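Local coordinates for protein pectate lyase/Amb allergen (Acidovorax citrulli, PDB 4HWV) that probably cleaves pectate, a plant cell-wall polysaccharide, as a calcium-binding polysaccharide lyase of family 1 built on a right-handed parallel beta-helix, at residues Y129-W134 with P210-T215; D124-Y129 with P255-E260; S217-W222 with T261-D266; D101-G106 with R157-S162. All coordinates share one frame; numbering follows the deposited sequence. Where two conformers were deposited one is given.

Interaction 1 (Y129-W134 with P210-T215)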
loop_
_atom_site.group_PDB
_atom_site.type_symbol
_atom_site.label_atom_id
_atom_site.label_comp_id
_atom_site.label_asym_id
_atom_site.label_seq_id
_atom_site.Cartn_x
_atom_site.Cartn_y
_atom_site.Cartn_z
ATOM N N TYR A 129 -28.947 3.766 6.003
ATOM C CA TYR A 129 -28.585 2.721 6.952
ATOM C C TYR A 129 -27.721 3.169 8.131
ATOM O O TYR A 129 -27.432 2.366 9.010
ATOM C CB TYR A 129 -27.955 1.523 6.220
ATOM C CG TYR A 129 -28.847 0.982 5.124
ATOM C CD1 TYR A 129 -30.202 0.730 5.368
ATOM C CD2 TYR A 129 -28.355 0.759 3.848
ATOM C CE1 TYR A 129 -31.039 0.249 4.362
ATOM C CE2 TYR A 129 -29.172 0.298 2.836
ATOM C CZ TYR A 129 -30.521 0.055 3.090
ATOM O OH TYR A 129 -31.323 -0.416 2.067
ATOM N N ARG A 130 -27.344 4.442 8.175
ATOM C CA ARG A 130 -26.642 4.965 9.350
ATOM C C ARG A 130 -27.463 4.675 10.616
ATOM O O ARG A 130 -28.705 4.641 10.580
ATOM C CB ARG A 130 -26.367 6.468 9.218
ATOM C CG ARG A 130 -27.619 7.321 9.172
ATOM C CD ARG A 130 -27.307 8.807 8.953
ATOM N NE ARG A 130 -28.546 9.585 8.902
ATOM C CZ ARG A 130 -29.203 10.036 9.968
ATOM N NH1 ARG A 130 -28.720 9.830 11.190
ATOM N NH2 ARG A 130 -30.342 10.708 9.808
ATOM N N PRO A 131 -26.779 4.435 11.740
ATOM C CA PRO A 131 -27.524 4.062 12.956
ATOM C C PRO A 131 -28.610 5.067 13.359
ATOM O O PRO A 131 -29.670 4.649 13.833
ATOM C CB PRO A 131 -26.425 3.979 14.020
ATOM C CG PRO A 131 -25.214 3.573 13.249
ATOM C CD PRO A 131 -25.318 4.358 11.946
ATOM N N GLY A 132 -28.369 6.358 13.161
ATOM C CA GLY A 132 -29.356 7.378 13.485
ATOM C C GLY A 132 -30.623 7.313 12.643
ATOM O O GLY A 132 -31.654 7.843 13.042
ATOM N N ALA A 133 -30.559 6.667 11.484
ATOM C CA ALA A 133 -31.702 6.548 10.591
ATOM C C ALA A 133 -32.342 5.168 10.693
ATOM O O ALA A 133 -33.555 5.057 10.726
ATOM C CB ALA A 133 -31.277 6.811 9.141
ATOM N N TRP A 134 -31.522 4.121 10.741
ATOM C CA TRP A 134 -32.045 2.758 10.629
ATOM C C TRP A 134 -32.176 2.072 11.977
ATOM O O TRP A 134 -32.965 1.145 12.133
ATOM C CB TRP A 134 -31.106 1.929 9.750
ATOM C CG TRP A 134 -31.627 0.574 9.392
ATOM C CD1 TRP A 134 -31.316 -0.611 9.998
ATOM C CD2 TRP A 134 -32.541 0.253 8.326
ATOM N NE1 TRP A 134 -31.988 -1.651 9.381
ATOM C CE2 TRP A 134 -32.750 -1.145 8.358
ATOM C CE3 TRP A 134 -33.227 1.020 7.373
ATOM C CZ2 TRP A 134 -33.607 -1.801 7.457
ATOM C CZ3 TRP A 134 -34.073 0.364 6.472
ATOM C CH2 TRP A 134 -34.255 -1.032 6.523
ATOM N N PRO A 210 -18.728 -3.548 0.769
ATOM C CA PRO A 210 -18.981 -4.068 2.118
ATOM C C PRO A 210 -20.402 -3.753 2.562
ATOM O O PRO A 210 -20.981 -2.736 2.151
ATOM C CB PRO A 210 -17.964 -3.309 2.979
ATOM C CG PRO A 210 -17.734 -2.050 2.223
ATOM C CD PRO A 210 -17.772 -2.427 0.779
ATOM N N GLN A 211 -20.953 -4.620 3.400
ATOM C CA GLN A 211 -22.305 -4.470 3.880
ATOM C C GLN A 211 -22.265 -3.957 5.299
ATOM O O GLN A 211 -21.481 -4.433 6.116
ATOM C CB GLN A 211 -23.009 -5.820 3.871
ATOM C CG GLN A 211 -24.467 -5.767 4.332
ATOM C CD GLN A 211 -24.998 -7.155 4.632
ATOM O OE1 GLN A 211 -24.442 -7.868 5.478
ATOM N NE2 GLN A 211 -26.058 -7.560 3.927
ATOM N N TRP A 212 -23.135 -2.999 5.600
ATOM C CA TRP A 212 -23.329 -2.601 6.987
ATOM C C TRP A 212 -24.353 -3.535 7.635
ATOM O O TRP A 212 -25.474 -3.665 7.142
ATOM C CB TRP A 212 -23.802 -1.151 7.084
ATOM C CG TRP A 212 -24.149 -0.725 8.480
ATOM C CD1 TRP A 212 -25.396 -0.429 8.956
ATOM C CD2 TRP A 212 -23.244 -0.520 9.583
ATOM N NE1 TRP A 212 -25.327 -0.075 10.285
ATOM C CE2 TRP A 212 -24.020 -0.109 10.693
ATOM C CE3 TRP A 212 -21.854 -0.644 9.741
ATOM C CZ2 TRP A 212 -23.457 0.161 11.944
ATOM C CZ3 TRP A 212 -21.291 -0.369 10.982
ATOM C CH2 TRP A 212 -22.101 0.026 12.077
ATOM N N ASP A 213 -23.965 -4.223 8.700
ATOM C CA ASP A 213 -24.916 -5.064 9.416
ATOM C C ASP A 213 -25.157 -4.406 10.763
ATOM O O ASP A 213 -24.325 -4.531 11.661
ATOM C CB ASP A 213 -24.385 -6.483 9.620
ATOM C CG ASP A 213 -25.371 -7.375 10.372
ATOM O OD1 ASP A 213 -26.419 -6.896 10.878
ATOM O OD2 ASP A 213 -25.095 -8.585 10.462
ATOM N N PRO A 214 -26.304 -3.714 10.917
ATOM C CA PRO A 214 -26.604 -3.014 12.178
ATOM C C PRO A 214 -26.616 -3.927 13.405
ATOM O O PRO A 214 -26.429 -3.436 14.510
ATOM C CB PRO A 214 -28.016 -2.450 11.952
ATOM C CG PRO A 214 -28.182 -2.399 10.449
ATOM C CD PRO A 214 -27.364 -3.543 9.903
ATOM N N THR A 215 -26.864 -5.217 13.215
ATOM C CA THR A 215 -27.023 -6.155 14.325
ATOM C C THR A 215 -25.729 -6.855 14.714
ATOM O O THR A 215 -25.659 -7.480 15.770
ATOM C CB THR A 215 -28.131 -7.216 14.037
ATOM O OG1 THR A 215 -27.693 -8.135 13.025
ATOM C CG2 THR A 215 -29.420 -6.542 13.579
HETATM O O HOH W 1 -27.635 1.152 11.500
#
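Trp-212 reaches from strand 211-213 to the turn between two helices, where Tyr-129 and Pro-131 receive its indole. Its CG stands anti to the backbone N (chi1 174°), and CB merely carries the ring off the strand toward that turn. Next comes CD1, which lies 4.2 Å from CB of Tyr-129 and 3.5 Å from the carbonyl O of Tyr-129. NE1 is equally near that oxygen, but at an angle too poor for a hydrogen bond. A water at the ring edge, in its plane, mends this: it accepts from Trp-212 NE1 at 2.9 Å and donates to Tyr-129 O at 2.8 Å. Farther out, CZ2 packs against Pro-131 CG at 4.1 Å, the two side chains crossing at about a right angle. At its benzo end the indole meets the ring of Trp-258 edge to face. Pro-214 lies beside the same indole, its N above one face, toward the rim, and sends CG to Trp-134 CD1, 3.6 Å away. Proline suits both places, being compact, apolar and rigid. Trp-134 gives its own N-H to Arg-138 O, and Tyr-129 OH bonds to Ser-141 O. The contact thus lies where helix 118-129 passes into helix 131-134, beside the antiparallel ribbon of 211-213 and 221-223.

Interaction 2 (D124-Y129 with P255-E260)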
loop_
_atom_site.group_PDB
_atom_site.type_symbol
_atom_site.label_atom_id
_atom_site.label_comp_id
_atom_site.label_asym_id
_atom_site.label_seq_id
_atom_site.Cartn_x
_atom_site.Cartn_y
_atom_site.Cartn_z
ATOM N N ASP A 124 -26.744 7.199 -0.953
ATOM C CA ASP A 124 -28.052 6.666 -0.523
ATOM C C ASP A 124 -27.913 5.606 0.564
ATOM O O ASP A 124 -28.733 5.528 1.473
ATOM C CB ASP A 124 -28.814 6.040 -1.693
ATOM C CG ASP A 124 -29.556 7.056 -2.535
ATOM O OD1 ASP A 124 -29.344 8.286 -2.382
ATOM O OD2 ASP A 124 -30.353 6.597 -3.382
ATOM N N TYR A 125 -26.887 4.773 0.449
ATOM C CA TYR A 125 -26.668 3.690 1.396
ATOM C C TYR A 125 -26.374 4.242 2.793
ATOM O O TYR A 125 -26.976 3.818 3.789
ATOM C CB TYR A 125 -25.521 2.791 0.878
ATOM C CG TYR A 125 -25.441 1.447 1.553
ATOM C CD1 TYR A 125 -24.684 1.283 2.708
ATOM C CD2 TYR A 125 -26.114 0.339 1.034
ATOM C CE1 TYR A 125 -24.601 0.045 3.346
ATOM C CE2 TYR A 125 -26.047 -0.886 1.662
ATOM C CZ TYR A 125 -25.286 -1.033 2.814
ATOM O OH TYR A 125 -25.203 -2.245 3.464
ATOM N N LEU A 126 -25.461 5.215 2.872
ATOM C CA LEU A 126 -25.131 5.827 4.155
ATOM C C LEU A 126 -26.353 6.556 4.733
ATOM O O LEU A 126 -26.615 6.474 5.927
ATOM C CB LEU A 126 -23.926 6.778 4.052
ATOM C CG LEU A 126 -22.626 6.161 3.508
ATOM C CD1 LEU A 126 -21.462 7.134 3.701
ATOM C CD2 LEU A 126 -22.346 4.829 4.175
ATOM N N ALA A 127 -27.110 7.246 3.878
ATOM C CA ALA A 127 -28.283 7.986 4.351
ATOM C C ALA A 127 -29.357 7.038 4.898
ATOM O O ALA A 127 -30.047 7.338 5.889
ATOM C CB ALA A 127 -28.862 8.856 3.235
ATOM N N ALA A 128 -29.525 5.893 4.247
ATOM C CA ALA A 128 -30.571 4.933 4.629
ATOM C C ALA A 128 -30.217 4.144 5.876
ATOM O O ALA A 128 -31.080 3.871 6.706
ATOM C CB ALA A 128 -30.850 3.965 3.474
ATOM N N TYR A 129 -28.947 3.766 6.003
ATOM C CA TYR A 129 -28.585 2.721 6.952
ATOM C C TYR A 129 -27.721 3.169 8.131
ATOM O O TYR A 129 -27.432 2.366 9.010
ATOM C CB TYR A 129 -27.955 1.523 6.220
ATOM C CG TYR A 129 -28.847 0.982 5.124
ATOM C CD1 TYR A 129 -30.202 0.730 5.368
ATOM C CD2 TYR A 129 -28.355 0.759 3.848
ATOM C CE1 TYR A 129 -31.039 0.249 4.362
ATOM C CE2 TYR A 129 -29.172 0.298 2.836
ATOM C CZ TYR A 129 -30.521 0.055 3.090
ATOM O OH TYR A 129 -31.323 -0.416 2.067
ATOM N N PRO A 255 -11.457 4.433 7.410
ATOM C CA PRO A 255 -12.057 4.549 8.745
ATOM C C PRO A 255 -13.578 4.665 8.677
ATOM O O PRO A 255 -14.163 4.595 7.591
ATOM C CB PRO A 255 -11.449 5.849 9.280
ATOM C CG PRO A 255 -11.281 6.682 8.041
ATOM C CD PRO A 255 -10.804 5.691 6.990
ATOM N N SER A 256 -14.212 4.839 9.833
ATOM C CA SER A 256 -15.656 4.985 9.887
ATOM C C SER A 256 -16.117 6.140 9.030
ATOM O O SER A 256 -15.462 7.185 8.972
ATOM C CB SER A 256 -16.104 5.259 11.325
ATOM O OG SER A 256 -17.521 5.360 11.357
ATOM N N VAL A 257 -17.271 5.957 8.411
ATOM C CA VAL A 257 -17.933 7.026 7.680
ATOM C C VAL A 257 -19.154 7.557 8.451
ATOM O O VAL A 257 -19.884 8.426 7.967
ATOM C CB VAL A 257 -18.325 6.582 6.262
ATOM C CG1 VAL A 257 -17.074 6.364 5.420
ATOM C CG2 VAL A 257 -19.221 5.321 6.299
ATOM N N TRP A 258 -19.370 7.045 9.660
ATOM C CA TRP A 258 -20.418 7.583 10.518
ATOM C C TRP A 258 -19.865 8.691 11.391
ATOM O O TRP A 258 -18.719 8.627 11.859
ATOM C CB TRP A 258 -20.977 6.510 11.444
ATOM C CG TRP A 258 -21.425 5.212 10.826
ATOM C CD1 TRP A 258 -21.193 3.963 11.352
ATOM C CD2 TRP A 258 -22.233 5.005 9.648
ATOM N NE1 TRP A 258 -21.791 3.001 10.578
ATOM C CE2 TRP A 258 -22.423 3.604 9.521
ATOM C CE3 TRP A 258 -22.792 5.854 8.671
ATOM C CZ2 TRP A 258 -23.155 3.037 8.477
ATOM C CZ3 TRP A 258 -23.539 5.274 7.630
ATOM C CH2 TRP A 258 -23.704 3.881 7.549
ATOM N N HIS A 259 -20.691 9.699 11.642
ATOM C CA HIS A 259 -20.294 10.822 12.488
ATOM C C HIS A 259 -21.516 11.259 13.283
ATOM O O HIS A 259 -22.136 12.305 13.019
ATOM C CB HIS A 259 -19.662 11.975 11.689
ATOM C CG HIS A 259 -20.415 12.353 10.452
ATOM N ND1 HIS A 259 -21.288 13.417 10.410
ATOM C CD2 HIS A 259 -20.425 11.808 9.213
ATOM C CE1 HIS A 259 -21.797 13.518 9.192
ATOM N NE2 HIS A 259 -21.292 12.553 8.449
ATOM N N GLU A 260 -21.842 10.432 14.271
ATOM C CA GLU A 260 -23.009 10.649 15.115
ATOM C C GLU A 260 -22.870 9.773 16.332
ATOM O O GLU A 260 -22.088 8.807 16.342
ATOM C CB GLU A 260 -24.306 10.318 14.361
ATOM C CG GLU A 260 -24.355 8.891 13.757
ATOM C CD GLU A 260 -25.632 8.652 12.946
ATOM O OE1 GLU A 260 -26.292 9.642 12.547
ATOM O OE2 GLU A 260 -25.994 7.491 12.721
#
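Leu-126 and Trp-258 meet where helix 118-129 runs past the loop between strands 243-245 and 261-262. One residue earlier, Tyr-125 places the helix, its OH bonding to Glu-145 OE1 and to the backbone N of Trp-212. Leu-126 then carries most of the helix's share. With CG anti to its carbonyl carbon (chi1 -57°), the isobutyl group leaves the helix toward the loop. CD2 touches both partners, Trp-258 CZ3 at 3.7 Å and Val-257 CG2 at 3.8 Å, while CD1 meets Val-257 alone, 3.9 Å from its CG2. A branched leucine suits this spot because its forked end can serve two neighbours at once. Its main chain takes part too, for CA lies in the indole plane at the ring's edge and Leu-126 O is 3.7 Å from Trp-258 CZ3. At the end of the helix, Tyr-129 offers its backbone, its C being 4.1 Å from Trp-258 CH2. Within the loop, Ser-256 OG accepts from Trp-258 N at 3.0 Å, an ST turn that helps fix the backbone from which the indole springs. Trp-222 of strand 221-223 packs against both Leu-126 and Val-257. Chemically, the contact is mainly, though not purely, hydrocarbon: the indole also packs on the main chain at the helix end, and between these segments van der Waals fit does the work, with hydrogen bonding kept to each partner's own surroundings.

Interaction 3 (S217-W222 with T261-D266)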
loop_
_atom_site.group_PDB
_atom_site.type_symbol
_atom_site.label_atom_id
_atom_site.label_comp_id
_atom_site.label_asym_id
_atom_site.label_seq_id
_atom_site.Cartn_x
_atom_site.Cartn_y
_atom_site.Cartn_z
ATOM N N SER A 217 -22.497 -7.674 16.403
ATOM C CA SER A 217 -21.906 -7.201 17.658
ATOM C C SER A 217 -22.804 -6.171 18.353
ATOM O O SER A 217 -22.332 -5.359 19.154
ATOM C CB SER A 217 -20.488 -6.666 17.443
ATOM O OG SER A 217 -19.712 -7.629 16.750
ATOM N N SER A 218 -24.097 -6.237 18.027
ATOM C CA SER A 218 -25.164 -5.379 18.570
ATOM C C SER A 218 -25.138 -3.923 18.107
ATOM O O SER A 218 -26.182 -3.361 17.763
ATOM C CB SER A 218 -25.253 -5.486 20.096
ATOM O OG SER A 218 -25.607 -6.804 20.450
ATOM N N ASP A 219 -23.954 -3.318 18.089
ATOM C CA ASP A 219 -23.809 -1.935 17.641
ATOM C C ASP A 219 -23.643 -1.831 16.137
ATOM O O ASP A 219 -23.817 -0.761 15.569
ATOM C CB ASP A 219 -22.589 -1.294 18.295
ATOM C CG ASP A 219 -22.739 -1.134 19.782
ATOM O OD1 ASP A 219 -23.873 -0.919 20.257
ATOM O OD2 ASP A 219 -21.710 -1.224 20.464
ATOM N N GLY A 220 -23.273 -2.934 15.493
ATOM C CA GLY A 220 -23.083 -2.936 14.053
ATOM C C GLY A 220 -21.638 -3.001 13.582
ATOM O O GLY A 220 -20.710 -2.525 14.250
ATOM N N ARG A 221 -21.446 -3.610 12.413
ATOM C CA ARG A 221 -20.126 -3.686 11.795
ATOM C C ARG A 221 -20.275 -3.659 10.301
ATOM O O ARG A 221 -21.292 -4.104 9.758
ATOM C CB ARG A 221 -19.422 -5.006 12.133
ATOM C CG ARG A 221 -19.095 -5.214 13.600
ATOM C CD ARG A 221 -17.960 -4.295 14.073
ATOM N NE ARG A 221 -17.509 -4.598 15.433
ATOM C CZ ARG A 221 -18.028 -4.071 16.537
ATOM N NH1 ARG A 221 -19.026 -3.204 16.454
ATOM N NH2 ARG A 221 -17.542 -4.417 17.730
ATOM N N TRP A 222 -19.235 -3.167 9.628
ATOM C CA TRP A 222 -19.082 -3.379 8.186
ATOM C C TRP A 222 -18.392 -4.708 7.955
ATOM O O TRP A 222 -17.367 -4.971 8.563
ATOM C CB TRP A 222 -18.207 -2.284 7.583
ATOM C CG TRP A 222 -18.874 -0.923 7.491
ATOM C CD1 TRP A 222 -18.765 0.109 8.390
ATOM C CD2 TRP A 222 -19.746 -0.456 6.448
ATOM N NE1 TRP A 222 -19.521 1.178 7.966
ATOM C CE2 TRP A 222 -20.141 0.860 6.789
ATOM C CE3 TRP A 222 -20.236 -1.023 5.266
ATOM C CZ2 TRP A 222 -20.952 1.632 5.965
ATOM C CZ3 TRP A 222 -21.068 -0.263 4.461
ATOM C CH2 TRP A 222 -21.422 1.052 4.820
ATOM N N THR A 261 -23.611 10.141 17.373
ATOM C CA THR A 261 -23.732 9.331 18.580
ATOM C C THR A 261 -25.171 8.860 18.725
ATOM O O THR A 261 -26.108 9.660 18.670
ATOM C CB THR A 261 -23.281 10.122 19.816
ATOM O OG1 THR A 261 -21.890 10.449 19.658
ATOM C CG2 THR A 261 -23.484 9.301 21.085
ATOM N N VAL A 262 -25.347 7.552 18.885
ATOM C CA VAL A 262 -26.665 6.946 18.949
ATOM C C VAL A 262 -26.593 5.905 20.057
ATOM O O VAL A 262 -25.621 5.148 20.128
ATOM C CB VAL A 262 -27.058 6.273 17.582
ATOM C CG1 VAL A 262 -28.498 5.773 17.629
ATOM C CG2 VAL A 262 -26.870 7.234 16.395
ATOM N N HIS A 263 -27.605 5.880 20.923
ATOM C CA HIS A 263 -27.612 5.019 22.114
ATOM C C HIS A 263 -26.254 4.959 22.834
ATOM O O HIS A 263 -25.763 3.890 23.191
ATOM C CB HIS A 263 -28.190 3.613 21.823
ATOM C CG HIS A 263 -27.544 2.909 20.674
ATOM N ND1 HIS A 263 -26.288 2.347 20.758
ATOM C CD2 HIS A 263 -27.982 2.659 19.416
ATOM C CE1 HIS A 263 -25.971 1.800 19.598
ATOM N NE2 HIS A 263 -26.984 1.973 18.765
ATOM N N GLY A 264 -25.647 6.129 23.019
ATOM C CA GLY A 264 -24.418 6.237 23.783
ATOM C C GLY A 264 -23.156 5.873 23.021
ATOM O O GLY A 264 -22.049 5.988 23.561
ATOM N N THR A 265 -23.302 5.446 21.769
ATOM C CA THR A 265 -22.163 4.953 21.009
ATOM C C THR A 265 -21.666 6.005 20.031
ATOM O O THR A 265 -22.426 6.512 19.210
ATOM C CB THR A 265 -22.509 3.645 20.265
ATOM O OG1 THR A 265 -22.734 2.616 21.236
ATOM C CG2 THR A 265 -21.384 3.217 19.333
ATOM N N ASP A 266 -20.391 6.358 20.150
ATOM C CA ASP A 266 -19.734 7.218 19.185
ATOM C C ASP A 266 -19.448 6.381 17.940
ATOM O O ASP A 266 -18.499 5.581 17.908
ATOM C CB ASP A 266 -18.436 7.766 19.781
ATOM C CG ASP A 266 -17.692 8.703 18.838
ATOM O OD1 ASP A 266 -17.991 8.730 17.631
ATOM O OD2 ASP A 266 -16.784 9.423 19.312
HETATM O O HOH W 2 -24.064 0.845 22.293
#
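Water-mediated bonding joins Asp-219 to the hairpin residues His-263 and Thr-265. One water donates to Asp-219 OD1 at 2.7 Å and is hydrogen-bonded to His-263 ND1 at 3.1 Å. Its third leg, to Thr-265 OG1, is unusually short at 2.5 Å. Polar side chains suit this surface position, since each can share the water. Direct contact is slighter: Asp-219 OD1 comes within 3.5 Å of His-263 CE1, and the carboxylate and imidazole planes lie only 20° apart. The same oxygen stays 3.8 Å from Thr-265 OG1, too far for a bond. Should the imidazole be protonated, the nearby carboxylate would probably favour its charge; NE2, at the other side of the ring, bonds to Asn-136 OD1. The hairpin itself is a tight one, strands 261-262 and 265-266 joined by a type I' turn from Val-262 to Thr-265, with His-263 and Gly-264 both at positive phi. Local bonds shape the two partners. Gly-220 takes up a positive-phi conformation natural to glycine, and its oxygen accepts from Arg-221 NH1, bracing the loop from within. Asp-219 N gives to Ser-217 O, and across the hairpin turn Thr-265 N gives to Val-262 O at 2.9 Å.

Interaction 4 (D101-G106 with R157-S162)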
loop_
_atom_site.group_PDB
_atom_site.type_symbol
_atom_site.label_atom_id
_atom_site.label_comp_id
_atom_site.label_asym_id
_atom_site.label_seq_id
_atom_site.Cartn_x
_atom_site.Cartn_y
_atom_site.Cartn_z
ATOM N N ASP A 101 -17.705 1.727 -10.091
ATOM C CA ASP A 101 -18.695 2.219 -11.050
ATOM C C ASP A 101 -19.042 1.232 -12.142
ATOM O O ASP A 101 -20.181 1.177 -12.583
ATOM C CB ASP A 101 -18.299 3.576 -11.620
ATOM C CG ASP A 101 -18.653 4.683 -10.678
ATOM O OD1 ASP A 101 -19.827 5.089 -10.719
ATOM O OD2 ASP A 101 -17.790 5.102 -9.873
ATOM N N ARG A 102 -18.058 0.463 -12.600
ATOM C CA ARG A 102 -18.327 -0.598 -13.563
ATOM C C ARG A 102 -19.267 -1.656 -12.961
ATOM O O ARG A 102 -20.199 -2.121 -13.609
ATOM C CB ARG A 102 -17.002 -1.255 -13.995
ATOM C CG ARG A 102 -16.179 -0.467 -15.042
ATOM C CD ARG A 102 -16.287 -1.165 -16.413
ATOM N NE ARG A 102 -17.650 -0.973 -16.891
ATOM C CZ ARG A 102 -18.082 0.103 -17.536
ATOM N NH1 ARG A 102 -17.249 1.094 -17.837
ATOM N NH2 ARG A 102 -19.355 0.175 -17.877
ATOM N N TYR A 103 -18.989 -2.056 -11.720
ATOM C CA TYR A 103 -19.830 -3.064 -11.083
ATOM C C TYR A 103 -21.267 -2.575 -10.924
ATOM O O TYR A 103 -22.213 -3.347 -11.114
ATOM C CB TYR A 103 -19.263 -3.492 -9.731
ATOM C CG TYR A 103 -18.117 -4.475 -9.834
ATOM C CD1 TYR A 103 -18.315 -5.726 -10.402
ATOM C CD2 TYR A 103 -16.864 -4.180 -9.323
ATOM C CE1 TYR A 103 -17.295 -6.636 -10.495
ATOM C CE2 TYR A 103 -15.821 -5.102 -9.403
ATOM C CZ TYR A 103 -16.051 -6.324 -9.984
ATOM O OH TYR A 103 -15.046 -7.249 -10.059
ATOM N N VAL A 104 -21.435 -1.297 -10.592
ATOM C CA VAL A 104 -22.779 -0.724 -10.488
ATOM C C VAL A 104 -23.458 -0.678 -11.870
ATOM O O VAL A 104 -24.603 -1.119 -12.025
ATOM C CB VAL A 104 -22.742 0.667 -9.835
ATOM C CG1 VAL A 104 -24.109 1.364 -9.959
ATOM C CG2 VAL A 104 -22.296 0.525 -8.375
ATOM N N ALA A 105 -22.737 -0.173 -12.870
ATOM C CA ALA A 105 -23.294 0.004 -14.211
ATOM C C ALA A 105 -23.606 -1.317 -14.900
ATOM O O ALA A 105 -24.519 -1.382 -15.713
ATOM C CB ALA A 105 -22.341 0.831 -15.079
ATOM N N GLY A 106 -22.857 -2.368 -14.574
ATOM C CA GLY A 106 -22.949 -3.628 -15.305
ATOM C C GLY A 106 -23.724 -4.700 -14.545
ATOM O O GLY A 106 -23.711 -5.874 -14.928
ATOM N N ARG A 157 -18.614 -12.984 -8.482
ATOM C CA ARG A 157 -18.484 -13.881 -9.622
ATOM C C ARG A 157 -17.234 -13.602 -10.469
ATOM O O ARG A 157 -16.798 -14.462 -11.247
ATOM C CB ARG A 157 -19.756 -13.818 -10.452
ATOM C CG ARG A 157 -20.961 -14.390 -9.660
ATOM C CD ARG A 157 -22.325 -14.157 -10.299
ATOM N NE ARG A 157 -22.440 -14.921 -11.528
ATOM C CZ ARG A 157 -22.523 -14.363 -12.728
ATOM N NH1 ARG A 157 -22.532 -13.045 -12.825
ATOM N NH2 ARG A 157 -22.610 -15.120 -13.822
ATOM N N VAL A 158 -16.622 -12.436 -10.283
ATOM C CA VAL A 158 -15.384 -12.108 -10.965
ATOM C C VAL A 158 -14.170 -12.523 -10.126
ATOM O O VAL A 158 -13.253 -13.170 -10.622
ATOM C CB VAL A 158 -15.340 -10.595 -11.266
ATOM C CG1 VAL A 158 -13.979 -10.170 -11.792
ATOM C CG2 VAL A 158 -16.412 -10.243 -12.279
ATOM N N VAL A 159 -14.143 -12.122 -8.855
ATOM C CA VAL A 159 -12.915 -12.250 -8.084
ATOM C C VAL A 159 -12.744 -13.628 -7.443
ATOM O O VAL A 159 -11.647 -13.956 -6.988
ATOM C CB VAL A 159 -12.762 -11.153 -6.987
ATOM C CG1 VAL A 159 -12.855 -9.756 -7.609
ATOM C CG2 VAL A 159 -13.784 -11.341 -5.855
ATOM N N THR A 160 -13.824 -14.416 -7.385
ATOM C CA THR A 160 -13.753 -15.764 -6.812
ATOM C C THR A 160 -13.412 -16.780 -7.896
ATOM O O THR A 160 -14.092 -16.824 -8.927
ATOM C CB THR A 160 -15.083 -16.171 -6.167
ATOM O OG1 THR A 160 -15.489 -15.159 -5.246
ATOM C CG2 THR A 160 -14.925 -17.453 -5.406
ATOM N N ILE A 161 -12.377 -17.587 -7.654
ATOM C CA ILE A 161 -11.850 -18.506 -8.649
ATOM C C ILE A 161 -11.908 -19.929 -8.097
ATOM O O ILE A 161 -11.299 -20.224 -7.057
ATOM C CB ILE A 161 -10.379 -18.164 -8.998
ATOM C CG1 ILE A 161 -10.227 -16.705 -9.448
ATOM C CG2 ILE A 161 -9.846 -19.140 -10.043
ATOM C CD1 ILE A 161 -10.931 -16.360 -10.758
ATOM N N SER A 162 -12.649 -20.805 -8.762
ATOM C CA SER A 162 -12.820 -22.179 -8.308
ATOM C C SER A 162 -11.583 -23.035 -8.612
ATOM O O SER A 162 -11.140 -23.123 -9.767
ATOM C CB SER A 162 -14.047 -22.781 -8.995
ATOM O OG SER A 162 -14.289 -24.084 -8.519
#
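Two torsions bring Tyr-103 and Val-158 together. In Tyr-103 a chi1 of -79° sets CG anti to the carbonyl carbon, sending the ring away from helix 100-105 so that its far end reaches the last turn of helix 143-159. In Val-158 a chi1 of 172° puts CG1 anti to the backbone N and CG2 anti to the carbonyl carbon. Tyr-103 OH meets the branch point of Val-158 nearly head on, 3.6 Å from CB and as near to CG1, with CG2 a little farther off. CG2 lies at the ring's edge, near its plane, and 4.1 Å from Tyr-103 CE1. The next residue, Val-159, adds a lighter touch, its CG1 being 4.1 Å from Tyr-103 OH. Tyrosine fits here because it is long enough to bridge the 10.1 Å between its own CA and that of Val-158, and because its tip is polar. Valine fits because its branch lies close to the backbone and makes a short, firm wall. Helix 143-159 runs straight into strand 160-163, while on helix 100-105 Arg-102 NH1 bonds to His-259 O of the second subunit. Tyr-98 stacks on the Tyr-103 ring. Chemically the phenol plays two parts: carbon around it supplies apolar packing, while the buried hydroxyl is satisfied by a hydrogen bond with Asn-90 OD1, which ties down the ring's far end beside the valines.

Interactions 1, 2 and 3 form one cluster on the same side of the chain's centre. The centre of interaction 1 is 7 Å from that of interaction 2 and 9 Å from that of interaction 3; those of interactions 2 and 3 are 12 Å apart. Interactions 1 and 2 share Tyr-129 and are tied by the Arg-130 to Glu-260 salt bridge. Backbone bonding of Asp-213 to Arg-221 joins 1 to 3, and Trp-222 packs on Trp-258 to join 2 to 3. Interaction 4 stands apart, its centre 24 Å from those of interactions 1 and 2 and 30 Å from that of interaction 3. The first three lie away from the calcium site, whereas in interaction 4 the Val-159 side chain is about 12 Å from the calcium ion held by Asp-227, Asp-278 and Asp-282.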